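PDB 3NQK: uncharacterized protein from Bacteroides ovatus, which is of unknown function but pairs an N-terminal domain of the E-set clan with a C-terminal domain of the BT_3044-like family. Local coordinates for residues Leu71-Phe76 with Glu82-Glu87. Residues are numbered along the deposited sequence; the frame is centred on the assembly and turned at random.
Sequences LNIERF and ELWYTE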
loop_
_atom_site.group_PDB
_atom_site.type_symbol
_atom_site.label_atom_id
_atom_site.label_comp_id
_atom_site.label_asym_id
_atom_site.label_seq_id
_atom_site.Cartn_x
_atom_site.Cartn_y
_atom_site.Cartn_z
ATOM N N LEU A 71 -6.905 -26.773 -17.031
ATOM C CA LEU A 71 -7.578 -26.467 -15.783
ATOM C C LEU A 71 -9.089 -26.602 -15.938
ATOM O O LEU A 71 -9.730 -27.315 -15.181
ATOM C CB LEU A 71 -7.237 -25.060 -15.329
ATOM C CG LEU A 71 -7.820 -24.673 -13.975
ATOM C CD1 LEU A 71 -7.219 -25.537 -12.884
ATOM C CD2 LEU A 71 -7.582 -23.190 -13.685
ATOM N N ASN A 72 -9.646 -25.916 -16.932
ATOM C CA ASN A 72 -11.085 -25.971 -17.182
ATOM C C ASN A 72 -11.617 -27.391 -17.227
ATOM O O ASN A 72 -12.679 -27.671 -16.681
ATOM C CB ASN A 72 -11.438 -25.254 -18.481
ATOM C CG ASN A 72 -11.484 -23.742 -18.324
ATOM O OD1 ASN A 72 -11.664 -23.218 -17.218
ATOM N ND2 ASN A 72 -11.346 -23.033 -19.436
ATOM N N ILE A 73 -10.893 -28.281 -17.898
ATOM C CA ILE A 73 -11.331 -29.677 -18.037
ATOM C C ILE A 73 -11.248 -30.397 -16.725
ATOM O O ILE A 73 -12.118 -31.190 -16.388
ATOM C CB ILE A 73 -10.469 -30.454 -19.048
ATOM C CG1 ILE A 73 -10.800 -30.019 -20.471
ATOM C CG2 ILE A 73 -10.696 -31.973 -18.898
ATOM C CD1 ILE A 73 -9.961 -30.743 -21.545
ATOM N N GLU A 74 -10.176 -30.144 -15.997
ATOM C CA GLU A 74 -9.938 -30.810 -14.747
ATOM C C GLU A 74 -10.949 -30.369 -13.698
ATOM O O GLU A 74 -11.483 -31.182 -12.969
ATOM C CB GLU A 74 -8.505 -30.517 -14.254
ATOM C CG GLU A 74 -8.006 -31.472 -13.171
ATOM C CD GLU A 74 -7.973 -32.931 -13.639
ATOM O OE1 GLU A 74 -7.820 -33.171 -14.867
ATOM O OE2 GLU A 74 -8.103 -33.834 -12.781
ATOM N N ARG A 75 -11.240 -29.090 -13.653
ATOM C CA ARG A 75 -12.065 -28.575 -12.598
ATOM C C ARG A 75 -13.553 -28.693 -12.936
ATOM O O ARG A 75 -14.344 -29.089 -12.097
ATOM C CB ARG A 75 -11.691 -27.115 -12.276
ATOM C CG ARG A 75 -11.799 -26.748 -10.763
ATOM C CD ARG A 75 -13.220 -27.090 -10.161
ATOM N NE ARG A 75 -13.405 -26.559 -8.801
ATOM N N PHE A 76 -13.922 -28.381 -14.170
ATOM C CA PHE A 76 -15.341 -28.315 -14.532
ATOM C C PHE A 76 -15.812 -29.421 -15.471
ATOM O O PHE A 76 -17.009 -29.620 -15.619
ATOM C CB PHE A 76 -15.646 -26.975 -15.154
ATOM C CG PHE A 76 -15.140 -25.823 -14.367
ATOM C CD1 PHE A 76 -15.650 -25.553 -13.102
ATOM C CD2 PHE A 76 -14.162 -24.977 -14.891
ATOM C CE1 PHE A 76 -15.184 -24.469 -12.361
ATOM C CE2 PHE A 76 -13.692 -23.882 -14.156
ATOM C CZ PHE A 76 -14.208 -23.626 -12.898
ATOM N N GLU A 82 -20.088 -23.698 -19.477
ATOM C CA GLU A 82 -20.615 -22.477 -18.909
ATOM C C GLU A 82 -19.806 -22.016 -17.660
ATOM O O GLU A 82 -19.758 -20.823 -17.356
ATOM C CB GLU A 82 -22.124 -22.616 -18.576
ATOM C CG GLU A 82 -22.476 -23.536 -17.393
ATOM C CD GLU A 82 -22.599 -24.998 -17.787
ATOM O OE1 GLU A 82 -22.352 -25.324 -18.974
ATOM O OE2 GLU A 82 -22.950 -25.823 -16.903
ATOM N N LEU A 83 -19.144 -22.951 -16.986
ATOM C CA LEU A 83 -18.343 -22.621 -15.801
ATOM C C LEU A 83 -16.860 -22.373 -16.140
ATOM O O LEU A 83 -16.067 -22.085 -15.255
ATOM C CB LEU A 83 -18.413 -23.746 -14.778
ATOM C CG LEU A 83 -19.772 -24.178 -14.240
ATOM C CD1 LEU A 83 -19.588 -25.344 -13.243
ATOM C CD2 LEU A 83 -20.497 -23.024 -13.586
ATOM N N TRP A 84 -16.496 -22.504 -17.408
ATOM C CA TRP A 84 -15.085 -22.408 -17.820
ATOM C C TRP A 84 -14.518 -21.013 -17.702
ATOM O O TRP A 84 -15.217 -20.019 -17.870
ATOM C CB TRP A 84 -14.926 -22.846 -19.274
ATOM C CG TRP A 84 -14.833 -24.287 -19.478
ATOM C CD1 TRP A 84 -15.448 -25.258 -18.750
ATOM C CD2 TRP A 84 -14.196 -24.942 -20.564
ATOM N NE1 TRP A 84 -15.178 -26.482 -19.279
ATOM C CE2 TRP A 84 -14.417 -26.321 -20.403
ATOM C CE3 TRP A 84 -13.427 -24.499 -21.653
ATOM C CZ2 TRP A 84 -13.890 -27.272 -21.280
ATOM C CZ3 TRP A 84 -12.895 -25.444 -22.523
ATOM C CH2 TRP A 84 -13.126 -26.813 -22.330
ATOM N N TYR A 85 -13.222 -20.949 -17.471
ATOM C CA TYR A 85 -12.506 -19.709 -17.540
ATOM C C TYR A 85 -12.242 -19.386 -19.012
ATOM O O TYR A 85 -12.149 -20.285 -19.842
ATOM C CB TYR A 85 -11.195 -19.822 -16.793
ATOM C CG TYR A 85 -11.352 -20.018 -15.318
ATOM C CD1 TYR A 85 -11.816 -18.998 -14.518
ATOM C CD2 TYR A 85 -10.990 -21.212 -14.711
ATOM C CE1 TYR A 85 -11.951 -19.161 -13.149
ATOM C CE2 TYR A 85 -11.109 -21.383 -13.338
ATOM C CZ TYR A 85 -11.591 -20.346 -12.565
ATOM O OH TYR A 85 -11.707 -20.493 -11.204
ATOM N N THR A 86 -12.135 -18.110 -19.331
ATOM C CA THR A 86 -11.904 -17.709 -20.688
ATOM C C THR A 86 -10.633 -16.891 -20.790
ATOM O O THR A 86 -10.417 -15.982 -20.019
ATOM C CB THR A 86 -13.057 -16.916 -21.200
ATOM O OG1 THR A 86 -14.246 -17.707 -21.100
ATOM C CG2 THR A 86 -12.826 -16.504 -22.669
ATOM N N GLU A 87 -9.773 -17.255 -21.736
ATOM C CA GLU A 87 -8.505 -16.579 -21.900
ATOM C C GLU A 87 -8.741 -15.129 -22.221
ATOM O O GLU A 87 -9.532 -14.817 -23.066
ATOM C CB GLU A 87 -7.692 -17.232 -23.004
ATOM C CG GLU A 87 -6.322 -16.595 -23.207
ATOM C CD GLU A 87 -5.550 -17.217 -24.353
ATOM O OE1 GLU A 87 -5.845 -18.379 -24.716
ATOM O OE2 GLU A 87 -4.630 -16.553 -24.872
#
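The side-chain amide of Asn-72 meets the backbone of Tyr-85 with both its ends: OD1 accepts from Tyr-85 N at 2.8 Å, in a nearly straight bond (166°), while ND2 donates to Tyr-85 O at 2.9 Å. CG of Asn-72, anti to the carbonyl carbon (chi1 -79°), carries the amide to this backbone. The two bonds fix its rotation; the OD1 end passes close to Tyr-85 CD2 and the ND2 end close to Trp-84 CE3, the amide plane tilted modestly from both rings. Asn-72 CB lies over the indole face, 3.6 Å from the centroid of the five-membered ring of Trp-84. Were Asn-72 an alanine, Tyr-85 N and O would probably lose their side-chain partners, leaving this part of the chain freer to shift. Phe-76 lies one helical turn on. Leu-83 covers one face of its ring, with O offset toward the rim, 3.2 Å from Phe-76 CE2, and CB above the ring; the opposite face carries Arg-75 CB. Tyr-85 CE2 lies beside the Phe-76 edge, near its plane, and the rings meet obliquely, their planes 59° apart. Leu-71 CD2 adds an apolar touch to Tyr-85 CE2. Trp-84 NE1 hydrogen-bonds Ser-77 O and Tyr-85 OH hydrogen-bonds Asp-24, while Lys-124 hydrogen-bonds Leu-83 O and makes a cation-pi contact with the Tyr-85 ring. The C-terminal part of helix 65-76 is thus joined to the chain leading to strand 86-87, which runs parallel to strand 125-133.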